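PDB 1JK0: ribonucleoside-diphosphate reductase small chain 2 from Saccharomyces cerevisiae, which acts as a small subunit of ribonucleotide reductase, which makes deoxyribonucleotides from ribonucleotides, and is required for folding of its sister small subunit and assembly with the large subunits. Local coordinates for residues I62-D67 with Y131-D136; L174-L179 with T236-K241; S32-F35 with K41-E44; A54-A59 with Q120-N125. One frame throughout, in Å; residues are numbered along the deposited sequence.

Contact 1: residues I62-D67 with Y131-D136; sequences IELAKD and YSMMVD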
loop_
_atom_site.group_PDB
_atom_site.type_symbol
_atom_site.label_atom_id
_atom_site.label_comp_id
_atom_site.label_asym_id
_atom_site.label_seq_id
_atom_site.Cartn_x
_atom_site.Cartn_y
_atom_site.Cartn_z
ATOM N N ILE B 62 -12.215 -4.521 19.270
ATOM C CA ILE B 62 -13.601 -4.946 19.387
ATOM C C ILE B 62 -13.721 -6.198 20.236
ATOM O O ILE B 62 -12.994 -7.170 20.025
ATOM C CB ILE B 62 -14.202 -5.240 18.009
ATOM C CG1 ILE B 62 -14.454 -3.927 17.274
ATOM C CG2 ILE B 62 -15.492 -6.029 18.155
ATOM C CD1 ILE B 62 -15.042 -4.098 15.891
ATOM N N GLU B 63 -14.644 -6.166 21.194
ATOM C CA GLU B 63 -14.883 -7.296 22.086
ATOM C C GLU B 63 -16.173 -8.056 21.745
ATOM O O GLU B 63 -17.277 -7.515 21.837
ATOM C CB GLU B 63 -14.962 -6.817 23.535
ATOM C CG GLU B 63 -15.045 -7.953 24.523
ATOM C CD GLU B 63 -13.780 -8.781 24.537
ATOM O OE1 GLU B 63 -12.814 -8.381 25.221
ATOM O OE2 GLU B 63 -13.743 -9.822 23.847
ATOM N N LEU B 64 -16.031 -9.311 21.343
ATOM C CA LEU B 64 -17.195 -10.119 21.021
ATOM C C LEU B 64 -17.459 -11.071 22.172
ATOM O O LEU B 64 -18.499 -11.724 22.228
ATOM C CB LEU B 64 -16.963 -10.924 19.750
ATOM C CG LEU B 64 -16.860 -10.133 18.455
ATOM C CD1 LEU B 64 -16.828 -11.124 17.296
ATOM C CD2 LEU B 64 -18.047 -9.181 18.334
ATOM N N ALA B 65 -16.495 -11.166 23.078
ATOM C CA ALA B 65 -16.658 -12.034 24.228
ATOM C C ALA B 65 -17.792 -11.397 25.000
ATOM O O ALA B 65 -17.984 -10.184 24.927
ATOM C CB ALA B 65 -15.381 -12.055 25.068
ATOM N N LYS B 66 -18.550 -12.203 25.729
ATOM C CA LYS B 66 -19.660 -11.659 26.491
ATOM C C LYS B 66 -20.531 -10.768 25.609
ATOM O O LYS B 66 -21.121 -9.792 26.070
ATOM C CB LYS B 66 -19.138 -10.869 27.697
ATOM C CG LYS B 66 -18.826 -11.731 28.922
ATOM C CD LYS B 66 -20.058 -12.522 29.378
ATOM C CE LYS B 66 -21.260 -11.613 29.612
ATOM N NZ LYS B 66 -22.475 -12.383 29.989
ATOM N N ASP B 67 -20.575 -11.115 24.329
ATOM C CA ASP B 67 -21.382 -10.407 23.335
ATOM C C ASP B 67 -22.109 -11.518 22.587
ATOM O O ASP B 67 -23.136 -11.295 21.953
ATOM C CB ASP B 67 -20.493 -9.618 22.359
ATOM C CG ASP B 67 -21.299 -8.847 21.318
ATOM O OD1 ASP B 67 -21.935 -7.835 21.678
ATOM O OD2 ASP B 67 -21.304 -9.253 20.138
ATOM N N TYR B 131 -15.855 -9.146 10.492
ATOM C CA TYR B 131 -17.036 -9.887 10.069
ATOM C C TYR B 131 -16.799 -11.362 10.303
ATOM O O TYR B 131 -17.609 -12.032 10.937
ATOM C CB TYR B 131 -17.346 -9.679 8.585
ATOM C CG TYR B 131 -18.030 -8.378 8.251
ATOM C CD1 TYR B 131 -19.027 -7.866 9.067
ATOM C CD2 TYR B 131 -17.690 -7.670 7.103
ATOM C CE1 TYR B 131 -19.673 -6.674 8.749
ATOM C CE2 TYR B 131 -18.331 -6.481 6.772
ATOM C CZ TYR B 131 -19.322 -5.983 7.597
ATOM O OH TYR B 131 -19.973 -4.805 7.264
ATOM N N SER B 132 -15.682 -11.867 9.792
ATOM C CA SER B 132 -15.362 -13.277 9.958
ATOM C C SER B 132 -15.395 -13.686 11.428
ATOM O O SER B 132 -16.021 -14.683 11.777
ATOM C CB SER B 132 -13.993 -13.590 9.355
ATOM O OG SER B 132 -14.010 -13.465 7.940
ATOM N N MET B 133 -14.733 -12.917 12.288
ATOM C CA MET B 133 -14.707 -13.222 13.717
ATOM C C MET B 133 -16.101 -13.483 14.270
ATOM O O MET B 133 -16.282 -14.355 15.113
ATOM C CB MET B 133 -14.091 -12.071 14.507
ATOM C CG MET B 133 -12.758 -11.617 13.994
ATOM S SD MET B 133 -11.847 -10.833 15.299
ATOM C CE MET B 133 -12.984 -9.551 15.759
ATOM N N MET B 134 -17.080 -12.714 13.806
ATOM C CA MET B 134 -18.450 -12.878 14.269
ATOM C C MET B 134 -18.969 -14.228 13.784
ATOM O O MET B 134 -19.541 -15.007 14.549
ATOM C CB MET B 134 -19.312 -11.729 13.746
ATOM C CG MET B 134 -18.672 -10.374 13.988
ATOM S SD MET B 134 -19.760 -8.964 13.757
ATOM C CE MET B 134 -19.764 -8.294 15.426
ATOM N N VAL B 135 -18.746 -14.500 12.508
ATOM C CA VAL B 135 -19.149 -15.761 11.909
ATOM C C VAL B 135 -18.531 -16.916 12.719
ATOM O O VAL B 135 -19.116 -17.991 12.827
ATOM C CB VAL B 135 -18.678 -15.823 10.418
ATOM C CG1 VAL B 135 -18.737 -17.242 9.891
ATOM C CG2 VAL B 135 -19.550 -14.910 9.564
ATOM N N ASP B 136 -17.361 -16.670 13.310
ATOM C CA ASP B 136 -16.649 -17.681 14.092
ATOM C C ASP B 136 -17.129 -17.793 15.554
ATOM O O ASP B 136 -17.447 -18.884 16.033
ATOM C CB ASP B 136 -15.142 -17.379 14.064
ATOM C CG ASP B 136 -14.287 -18.608 14.339
ATOM O OD1 ASP B 136 -14.170 -19.476 13.443
ATOM O OD2 ASP B 136 -13.732 -18.706 15.455
#
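Apolar contact carries this pairing: L64 reaches from the loop I62-D67 to the helix segment Y131-D136 and divides its two methyl groups between two methionines. CD1 is the branch that meets the backbone side of the helix. CD1 of L64 lies 4.0 Å from CB of M133 and 3.9 Å from CG of M134, so it settles at the join between successive residues. CD2 of L64 meets M134 alone, 3.5 Å from the terminal CE of M134. Here the two side chains cross at about a right angle, the bend at chi3 (117°) turning the M134 methyl back toward the leucine. L64 holds CG beside its backbone N (chi1 -68°), from where both branches face the helix, although the nearest CA atoms, those of L64 and M134, stay 7.4 Å apart.

The helix is part of 111-138, a long element of the all-helical, ferritin-like fold of ribonucleotide reductase small chains. It carries Y131, predicted to be the active-site residue; the CB of Y131 points away from the loop, and its side chain packs on I216 and S89.

No hydrogen bond joins the two segments, and the polar contacts lie within the loop or lead to a third element. A65 N donates to E63 OE2 at 3.2 Å, meeting the anti side of the carboxylate 19° out of its plane. D67 OD1 accepts from G208 N, tying the end of the loop to the start of helix 207-232. Further packing continues the apolar layer: M134 also touches L86 and L209, while M133 also meets A59 and an aromatic side chain of the partner subunit.

Contact 2: residues L174-L179 with T236-K241; sequences LYAERL and TKPNPK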
loop_
_atom_site.group_PDB
_atom_site.type_symbol
_atom_site.label_atom_id
_atom_site.label_comp_id
_atom_site.label_asym_id
_atom_site.label_seq_id
_atom_site.Cartn_x
_atom_site.Cartn_y
_atom_site.Cartn_z
ATOM N N LEU B 174 -18.171 7.180 -18.403
ATOM C CA LEU B 174 -17.374 8.363 -18.089
ATOM C C LEU B 174 -17.006 8.382 -16.608
ATOM O O LEU B 174 -17.742 7.855 -15.771
ATOM C CB LEU B 174 -18.153 9.626 -18.430
ATOM C CG LEU B 174 -18.375 9.921 -19.912
ATOM C CD1 LEU B 174 -19.303 11.125 -20.054
ATOM C CD2 LEU B 174 -17.044 10.186 -20.587
ATOM N N TYR B 175 -15.874 9.005 -16.291
ATOM C CA TYR B 175 -15.377 9.087 -14.918
ATOM C C TYR B 175 -16.409 9.600 -13.924
ATOM O O TYR B 175 -16.625 8.998 -12.865
ATOM C CB TYR B 175 -14.137 9.977 -14.863
ATOM C CG TYR B 175 -13.546 10.098 -13.480
ATOM C CD1 TYR B 175 -13.079 8.976 -12.805
ATOM C CD2 TYR B 175 -13.472 11.332 -12.834
ATOM C CE1 TYR B 175 -12.556 9.074 -11.526
ATOM C CE2 TYR B 175 -12.948 11.441 -11.555
ATOM C CZ TYR B 175 -12.492 10.306 -10.907
ATOM O OH TYR B 175 -11.967 10.400 -9.642
ATOM N N ALA B 176 -17.044 10.717 -14.260
ATOM C CA ALA B 176 -18.048 11.284 -13.381
ATOM C C ALA B 176 -19.118 10.241 -13.115
ATOM O O ALA B 176 -19.568 10.086 -11.985
ATOM C CB ALA B 176 -18.660 12.514 -14.009
ATOM N N GLU B 177 -19.520 9.524 -14.163
ATOM C CA GLU B 177 -20.532 8.488 -14.025
ATOM C C GLU B 177 -20.067 7.394 -13.072
ATOM O O GLU B 177 -20.723 7.127 -12.054
ATOM C CB GLU B 177 -20.868 7.892 -15.390
ATOM C CG GLU B 177 -21.776 8.783 -16.223
ATOM C CD GLU B 177 -21.991 8.264 -17.632
ATOM O OE1 GLU B 177 -22.715 8.939 -18.395
ATOM O OE2 GLU B 177 -21.433 7.195 -17.975
ATOM N N ARG B 178 -18.934 6.772 -13.396
ATOM C CA ARG B 178 -18.378 5.712 -12.560
ATOM C C ARG B 178 -18.308 6.170 -11.108
ATOM O O ARG B 178 -18.445 5.368 -10.189
ATOM C CB ARG B 178 -16.972 5.337 -13.024
ATOM C CG ARG B 178 -16.865 4.960 -14.487
ATOM C CD ARG B 178 -15.589 4.175 -14.754
ATOM N NE ARG B 178 -14.409 5.005 -14.994
ATOM C CZ ARG B 178 -14.174 5.646 -16.131
ATOM N NH1 ARG B 178 -15.042 5.558 -17.126
ATOM N NH2 ARG B 178 -13.062 6.351 -16.284
ATOM N N LEU B 179 -18.083 7.461 -10.898
ATOM C CA LEU B 179 -18.016 7.982 -9.543
ATOM C C LEU B 179 -19.380 7.849 -8.873
ATOM O O LEU B 179 -19.492 7.263 -7.801
ATOM C CB LEU B 179 -17.568 9.446 -9.568
ATOM C CG LEU B 179 -16.287 9.832 -8.823
ATOM C CD1 LEU B 179 -15.268 8.706 -8.816
ATOM C CD2 LEU B 179 -15.721 11.057 -9.489
ATOM N N THR B 236 -16.731 19.148 -15.665
ATOM C CA THR B 236 -17.776 18.719 -16.579
ATOM C C THR B 236 -18.613 17.649 -15.877
ATOM O O THR B 236 -18.178 16.502 -15.751
ATOM C CB THR B 236 -17.151 18.094 -17.843
ATOM O OG1 THR B 236 -15.974 18.825 -18.198
ATOM C CG2 THR B 236 -18.123 18.122 -19.000
ATOM N N LYS B 237 -19.797 18.020 -15.408
ATOM C CA LYS B 237 -20.668 17.058 -14.746
ATOM C C LYS B 237 -21.501 16.371 -15.830
ATOM O O LYS B 237 -21.689 16.916 -16.910
ATOM C CB LYS B 237 -21.599 17.771 -13.770
ATOM C CG LYS B 237 -20.915 18.701 -12.774
ATOM C CD LYS B 237 -20.393 17.942 -11.569
ATOM C CE LYS B 237 -20.168 18.873 -10.382
ATOM N NZ LYS B 237 -19.190 19.955 -10.688
ATOM N N PRO B 238 -21.988 15.153 -15.566
ATOM C CA PRO B 238 -22.799 14.456 -16.568
ATOM C C PRO B 238 -24.226 14.977 -16.426
ATOM O O PRO B 238 -24.499 15.754 -15.510
ATOM C CB PRO B 238 -22.665 13.002 -16.158
ATOM C CG PRO B 238 -22.666 13.115 -14.656
ATOM C CD PRO B 238 -21.751 14.298 -14.391
ATOM N N ASN B 239 -25.132 14.555 -17.309
ATOM C CA ASN B 239 -26.519 15.038 -17.261
ATOM C C ASN B 239 -27.207 14.685 -15.951
ATOM O O ASN B 239 -27.111 13.554 -15.478
ATOM C CB ASN B 239 -27.333 14.458 -18.417
ATOM C CG ASN B 239 -28.515 15.337 -18.789
ATOM O OD1 ASN B 239 -28.395 16.231 -19.632
ATOM N ND2 ASN B 239 -29.655 15.104 -18.148
ATOM N N PRO B 240 -27.930 15.646 -15.354
ATOM C CA PRO B 240 -28.628 15.406 -14.085
ATOM C C PRO B 240 -29.549 14.179 -14.070
ATOM O O PRO B 240 -29.777 13.581 -13.013
ATOM C CB PRO B 240 -29.389 16.712 -13.859
ATOM C CG PRO B 240 -28.458 17.729 -14.448
ATOM C CD PRO B 240 -28.048 17.060 -15.754
ATOM N N LYS B 241 -30.071 13.804 -15.237
ATOM C CA LYS B 241 -30.969 12.651 -15.328
ATOM C C LYS B 241 -30.232 11.323 -15.178
ATOM O O LYS B 241 -30.707 10.434 -14.471
ATOM C CB LYS B 241 -31.767 12.674 -16.651
ATOM C CG LYS B 241 -33.189 13.266 -16.526
ATOM C CD LYS B 241 -33.989 13.193 -17.838
ATOM C CE LYS B 241 -33.491 14.179 -18.906
ATOM N NZ LYS B 241 -33.864 15.607 -18.639
#
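E177, whose CG lies 4.3 Å from CB of P238, turns its carboxylate back to the start of its helix: OE2 accepts the backbone N of L174 at 3.3 Å. The donor comes from above the carboxylate plane, 56° out of it, with an N-H...O angle of 159°. L174 stands at the N-cap position and E177 three residues on, so the glutamate bonds back to the N-cap N-H, but leucine can return no side-chain bond, and no full capping box forms. OE1 of the same carboxylate makes a long, weak ion pair with R15.

Across the segments the contact is apolar. The methyl CB of A176 meets the proline ring of P238 at its CD, 3.6 Å away, with CG next at 4.1 Å. A176 and K237 have the nearest CA atoms, 6.5 Å apart, a spacing consistent with the small alanine side chain, while the lysine CB points away. T236 directs its OG1 to E25 with a hydrogen bond.

The first turn of helix 175-188 packs against the link running from helix 207-232 into helix 240-258. F231 of helix 207-232 touches both A176 and P238, and M18 of helix 13-21 lies against L174 and A176.

Contact 3: residues S32-F35 with K41-E44; sequences SRRF and KYHE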
loop_
_atom_site.group_PDB
_atom_site.type_symbol
_atom_site.label_atom_id
_atom_site.label_comp_id
_atom_site.label_asym_id
_atom_site.label_seq_id
_atom_site.Cartn_x
_atom_site.Cartn_y
_atom_site.Cartn_z
ATOM N N SER B 32 2.729 15.252 -12.668
ATOM C CA SER B 32 4.169 15.080 -12.853
ATOM C C SER B 32 5.018 16.245 -12.339
ATOM O O SER B 32 4.529 17.368 -12.192
ATOM C CB SER B 32 4.465 14.852 -14.343
ATOM O OG SER B 32 5.855 14.749 -14.605
ATOM N N ARG B 33 6.291 15.956 -12.065
ATOM C CA ARG B 33 7.267 16.939 -11.591
ATOM C C ARG B 33 7.147 17.356 -10.121
ATOM O O ARG B 33 8.010 18.086 -9.626
ATOM C CB ARG B 33 7.224 18.196 -12.474
ATOM C CG ARG B 33 8.528 18.999 -12.507
ATOM C CD ARG B 33 9.635 18.173 -13.149
ATOM N NE ARG B 33 10.922 18.857 -13.170
ATOM C CZ ARG B 33 12.070 18.259 -13.476
ATOM N NH1 ARG B 33 12.080 16.966 -13.787
ATOM N NH2 ARG B 33 13.206 18.948 -13.469
ATOM N N ARG B 34 6.097 16.912 -9.424
ATOM C CA ARG B 34 5.935 17.263 -8.008
ATOM C C ARG B 34 6.624 16.234 -7.101
ATOM O O ARG B 34 6.001 15.301 -6.604
ATOM C CB ARG B 34 4.448 17.392 -7.634
ATOM C CG ARG B 34 4.221 17.497 -6.129
ATOM C CD ARG B 34 3.011 18.334 -5.727
ATOM N NE ARG B 34 1.722 17.709 -6.008
ATOM C CZ ARG B 34 0.780 17.472 -5.097
ATOM N NH1 ARG B 34 0.964 17.788 -3.811
ATOM N NH2 ARG B 34 -0.377 16.952 -5.492
ATOM N N PHE B 35 7.920 16.422 -6.883
ATOM C CA PHE B 35 8.701 15.503 -6.065
ATOM C C PHE B 35 8.279 15.553 -4.613
ATOM O O PHE B 35 7.815 14.565 -4.050
ATOM C CB PHE B 35 10.177 15.847 -6.195
ATOM C CG PHE B 35 10.622 16.006 -7.615
ATOM C CD1 PHE B 35 10.939 17.263 -8.125
ATOM C CD2 PHE B 35 10.676 14.901 -8.462
ATOM C CE1 PHE B 35 11.301 17.420 -9.462
ATOM C CE2 PHE B 35 11.035 15.045 -9.794
ATOM C CZ PHE B 35 11.349 16.309 -10.297
ATOM N N LYS B 41 -1.568 20.422 -2.809
ATOM C CA LYS B 41 -2.334 21.020 -3.892
ATOM C C LYS B 41 -3.822 20.683 -3.795
ATOM O O LYS B 41 -4.661 21.427 -4.308
ATOM C CB LYS B 41 -1.808 20.568 -5.248
ATOM C CG LYS B 41 -2.367 21.390 -6.409
ATOM C CD LYS B 41 -2.011 20.787 -7.771
ATOM C CE LYS B 41 -2.330 21.757 -8.893
ATOM N NZ LYS B 41 -1.477 22.983 -8.859
ATOM N N TYR B 42 -4.149 19.564 -3.149
ATOM C CA TYR B 42 -5.545 19.156 -2.998
ATOM C C TYR B 42 -5.958 19.097 -1.534
ATOM O O TYR B 42 -6.150 18.008 -0.963
ATOM C CB TYR B 42 -5.781 17.797 -3.650
ATOM C CG TYR B 42 -5.572 17.815 -5.142
ATOM C CD1 TYR B 42 -4.319 17.544 -5.685
ATOM C CD2 TYR B 42 -6.616 18.150 -6.014
ATOM C CE1 TYR B 42 -4.097 17.610 -7.064
ATOM C CE2 TYR B 42 -6.408 18.219 -7.400
ATOM C CZ TYR B 42 -5.140 17.951 -7.918
ATOM O OH TYR B 42 -4.893 18.055 -9.274
ATOM N N HIS B 43 -6.140 20.284 -0.953
ATOM C CA HIS B 43 -6.499 20.436 0.452
ATOM C C HIS B 43 -7.707 19.635 0.888
ATOM O O HIS B 43 -7.708 19.022 1.947
ATOM C CB HIS B 43 -6.714 21.913 0.763
ATOM C CG HIS B 43 -5.519 22.764 0.476
ATOM N ND1 HIS B 43 -4.311 22.586 1.112
ATOM C CD2 HIS B 43 -5.332 23.773 -0.408
ATOM C CE1 HIS B 43 -3.430 23.445 0.631
ATOM N NE2 HIS B 43 -4.026 24.178 -0.292
ATOM N N GLU B 44 -8.734 19.654 0.056
ATOM C CA GLU B 44 -9.980 18.951 0.317
ATOM C C GLU B 44 -9.821 17.442 0.461
ATOM O O GLU B 44 -10.171 16.892 1.505
ATOM C CB GLU B 44 -10.999 19.254 -0.792
ATOM C CG GLU B 44 -10.446 20.040 -2.011
ATOM C CD GLU B 44 -9.357 19.314 -2.810
ATOM O OE1 GLU B 44 -9.490 19.200 -4.038
ATOM O OE2 GLU B 44 -8.367 18.861 -2.229
#
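Packing around one flat cation defines the contact: R34 reaches from the loop S32-F35 and lays its guanidinium beside K41 and Y42. CB of K41 sits over one face of the R34 guanidinium, 3.8 Å above the plane and displaced toward the rim. NH2 of R34 approaches the edge of the Y42 ring, 4.0 Å from Y42 CD1, with the two planes inclined by 39°. The arginine gets there by starting out trans to its own amide nitrogen (chi1 169°) and bending at chi2 and chi3.

Charge gives the placement its logic. R34 NH2 forms a salt bridge with OE2 of E112, whose other oxygen, OE1, accepts hydrogen bonds from the backbone N atoms of K41 and Y42. One carboxylate therefore holds both segments, and it probably eases the proximity of K41, whose NZ stays 6.8 Å from R34 NE. With an alanine in place of R34, E112 would probably lose its cationic mate, and K41 CB and the Y42 ring edge the flat group they pack on.

Y42 is at the N-cap position of helix 43-54, packed on L27 and N110. The contact accordingly joins the loop after helix 13-21 to the start of helix 43-54, with E112 at the beginning of helix 111-138 as the shared partner.

Contact 4: residues A54-A59 with Q120-N125; sequences ASFWTA and QIMMEN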
loop_
_atom_site.group_PDB
_atom_site.type_symbol
_atom_site.label_atom_id
_atom_site.label_comp_id
_atom_site.label_asym_id
_atom_site.label_seq_id
_atom_site.Cartn_x
_atom_site.Cartn_y
_atom_site.Cartn_z
ATOM N N ALA B 54 -7.285 9.325 11.088
ATOM C CA ALA B 54 -7.453 9.504 12.528
ATOM C C ALA B 54 -8.404 8.493 13.161
ATOM O O ALA B 54 -8.294 8.208 14.355
ATOM C CB ALA B 54 -7.951 10.908 12.824
ATOM N N SER B 55 -9.327 7.948 12.373
ATOM C CA SER B 55 -10.298 6.989 12.884
ATOM C C SER B 55 -9.841 5.536 12.813
ATOM O O SER B 55 -10.604 4.626 13.162
ATOM C CB SER B 55 -11.609 7.113 12.111
ATOM O OG SER B 55 -11.529 6.450 10.841
ATOM N N PHE B 56 -8.617 5.309 12.351
ATOM C CA PHE B 56 -8.091 3.956 12.244
ATOM C C PHE B 56 -8.388 3.070 13.475
ATOM O O PHE B 56 -8.011 3.393 14.602
ATOM C CB PHE B 56 -6.587 4.025 11.997
ATOM C CG PHE B 56 -5.899 2.698 12.046
ATOM C CD1 PHE B 56 -6.097 1.760 11.041
ATOM C CD2 PHE B 56 -5.071 2.376 13.104
ATOM C CE1 PHE B 56 -5.476 0.511 11.089
ATOM C CE2 PHE B 56 -4.446 1.136 13.163
ATOM C CZ PHE B 56 -4.653 0.199 12.152
ATOM N N TRP B 57 -9.076 1.956 13.249
ATOM C CA TRP B 57 -9.404 1.019 14.318
ATOM C C TRP B 57 -9.146 -0.407 13.815
ATOM O O TRP B 57 -8.968 -0.640 12.609
ATOM C CB TRP B 57 -10.867 1.172 14.746
ATOM C CG TRP B 57 -11.864 1.011 13.628
ATOM C CD1 TRP B 57 -12.171 1.926 12.656
ATOM C CD2 TRP B 57 -12.667 -0.151 13.354
ATOM N NE1 TRP B 57 -13.116 1.406 11.800
ATOM C CE2 TRP B 57 -13.439 0.137 12.207
ATOM C CE3 TRP B 57 -12.808 -1.407 13.970
ATOM C CZ2 TRP B 57 -14.346 -0.788 11.663
ATOM C CZ3 TRP B 57 -13.703 -2.322 13.434
ATOM C CH2 TRP B 57 -14.465 -2.007 12.289
ATOM N N THR B 58 -9.127 -1.366 14.731
ATOM C CA THR B 58 -8.871 -2.744 14.343
ATOM C C THR B 58 -9.857 -3.735 14.972
ATOM O O THR B 58 -10.662 -3.372 15.837
ATOM C CB THR B 58 -7.452 -3.146 14.732
ATOM O OG1 THR B 58 -7.295 -3.027 16.154
ATOM C CG2 THR B 58 -6.433 -2.244 14.016
ATOM N N ALA B 59 -9.818 -4.982 14.514
ATOM C CA ALA B 59 -10.705 -6.003 15.051
ATOM C C ALA B 59 -10.426 -6.192 16.562
ATOM O O ALA B 59 -11.353 -6.328 17.373
ATOM C CB ALA B 59 -10.501 -7.311 14.280
ATOM N N GLN B 120 -8.478 3.230 2.402
ATOM C CA GLN B 120 -9.773 2.598 2.285
ATOM C C GLN B 120 -9.642 1.097 2.054
ATOM O O GLN B 120 -10.215 0.325 2.809
ATOM C CB GLN B 120 -10.579 3.251 1.168
ATOM C CG GLN B 120 -11.913 2.627 0.945
ATOM C CD GLN B 120 -12.656 3.293 -0.164
ATOM O OE1 GLN B 120 -13.630 2.756 -0.678
ATOM N NE2 GLN B 120 -12.209 4.484 -0.546
ATOM N N ILE B 121 -8.885 0.657 1.049
ATOM C CA ILE B 121 -8.782 -0.793 0.872
ATOM C C ILE B 121 -8.142 -1.410 2.102
ATOM O O ILE B 121 -8.462 -2.541 2.455
ATOM C CB ILE B 121 -7.951 -1.279 -0.380
ATOM C CG1 ILE B 121 -6.486 -1.436 -0.003
ATOM C CG2 ILE B 121 -8.155 -0.353 -1.575
ATOM C CD1 ILE B 121 -5.645 -2.145 -1.071
ATOM N N MET B 122 -7.240 -0.684 2.755
ATOM C CA MET B 122 -6.592 -1.222 3.952
ATOM C C MET B 122 -7.624 -1.532 5.045
ATOM O O MET B 122 -7.585 -2.594 5.671
ATOM C CB MET B 122 -5.540 -0.241 4.478
ATOM C CG MET B 122 -4.864 -0.660 5.787
ATOM S SD MET B 122 -5.899 -0.379 7.251
ATOM C CE MET B 122 -5.666 1.402 7.495
ATOM N N MET B 123 -8.544 -0.594 5.266
ATOM C CA MET B 123 -9.609 -0.753 6.256
ATOM C C MET B 123 -10.615 -1.844 5.869
ATOM O O MET B 123 -11.204 -2.487 6.734
ATOM C CB MET B 123 -10.367 0.574 6.439
ATOM C CG MET B 123 -9.627 1.637 7.231
ATOM S SD MET B 123 -9.003 1.051 8.841
ATOM C CE MET B 123 -10.498 0.852 9.785
ATOM N N GLU B 124 -10.821 -2.037 4.566
ATOM C CA GLU B 124 -11.765 -3.038 4.083
ATOM C C GLU B 124 -11.379 -4.424 4.528
ATOM O O GLU B 124 -12.250 -5.253 4.786
ATOM C CB GLU B 124 -11.857 -3.016 2.560
ATOM C CG GLU B 124 -12.846 -2.010 2.006
ATOM C CD GLU B 124 -14.230 -2.185 2.601
ATOM O OE1 GLU B 124 -14.572 -3.328 2.977
ATOM O OE2 GLU B 124 -14.982 -1.191 2.676
ATOM N N ASN B 125 -10.072 -4.673 4.609
ATOM C CA ASN B 125 -9.573 -5.967 5.038
ATOM C C ASN B 125 -9.834 -6.199 6.510
ATOM O O ASN B 125 -10.032 -7.335 6.931
ATOM C CB ASN B 125 -8.088 -6.097 4.732
ATOM C CG ASN B 125 -7.830 -6.209 3.249
ATOM O OD1 ASN B 125 -8.665 -6.765 2.520
ATOM N ND2 ASN B 125 -6.685 -5.700 2.784
#
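F56 and W57, adjacent in the loop A54-A59, present their rings quite differently to M122 and M123 of the helix. The phenyl ring uses its CD1-CE1 rim. M122 crosses it at about a right angle, placing CE 3.6 Å from CD1 of F56 and its sulfur near the ring edge, with SD 5.2 Å from the F56 ring centroid. M123 comes obliquely, SD 3.7 Å from F56 CD1. Both are Met-aromatic contacts, so two sulfurs serve one ring.

The indole instead offers a face. CE of M123 stands 3.6 Å from the centroid of the W57 five-membered ring, 26° off the normal, a CH-pi contact leaning toward the NE1 side. Bends at chi2 and chi3 let M123 set its sulfur to F56 and its methyl to W57. The tryptophan's chi1 of 56° places CG between backbone N and carbonyl carbon, whereas F56 extends away from its N (chi1 172°), which helps to set the successive rings at different angles to the helix.

Helix 111-138 is a core helix of the ferritin-like small-chain fold. W57 NE1 donates to D219 OD2 of helix 207-232, a pairing that resembles the Trp-Asp pair of the radical-transfer path in related small subunits; the W57 side chain lies about 8 Å from that of Y131, the predicted active-site residue.

An alanine in place of F56 would probably cost the M122 sulfur its ring and the M123 sulfur one of its two, and open a gap beside the M122 methyl. F56 also stacks on an aromatic side chain of the partner subunit, and M122 packs on an aromatic side chain there as well.

Contacts 1 and 4 form a continuous pair. Their centres are about 17 Å apart, both use helix 111-138, and their segments alternate along the chain, so the loop between helices 43-54 and 78-89 follows that one helix through both. They meet where I62 packs on W57. Contact 3 comes first in the sequence and contact 2 last. Contact 2 lies across the chain's centre from contact 1, about 40 Å between centres, and contacts 2 and 3 are about 24 Å apart between centres. Within one helical domain, contacts 1 and 4 thus hold a single loop along helix 111-138 beside the predicted active-site Y131, while contacts 2 and 3 tie other connections far from contact 1.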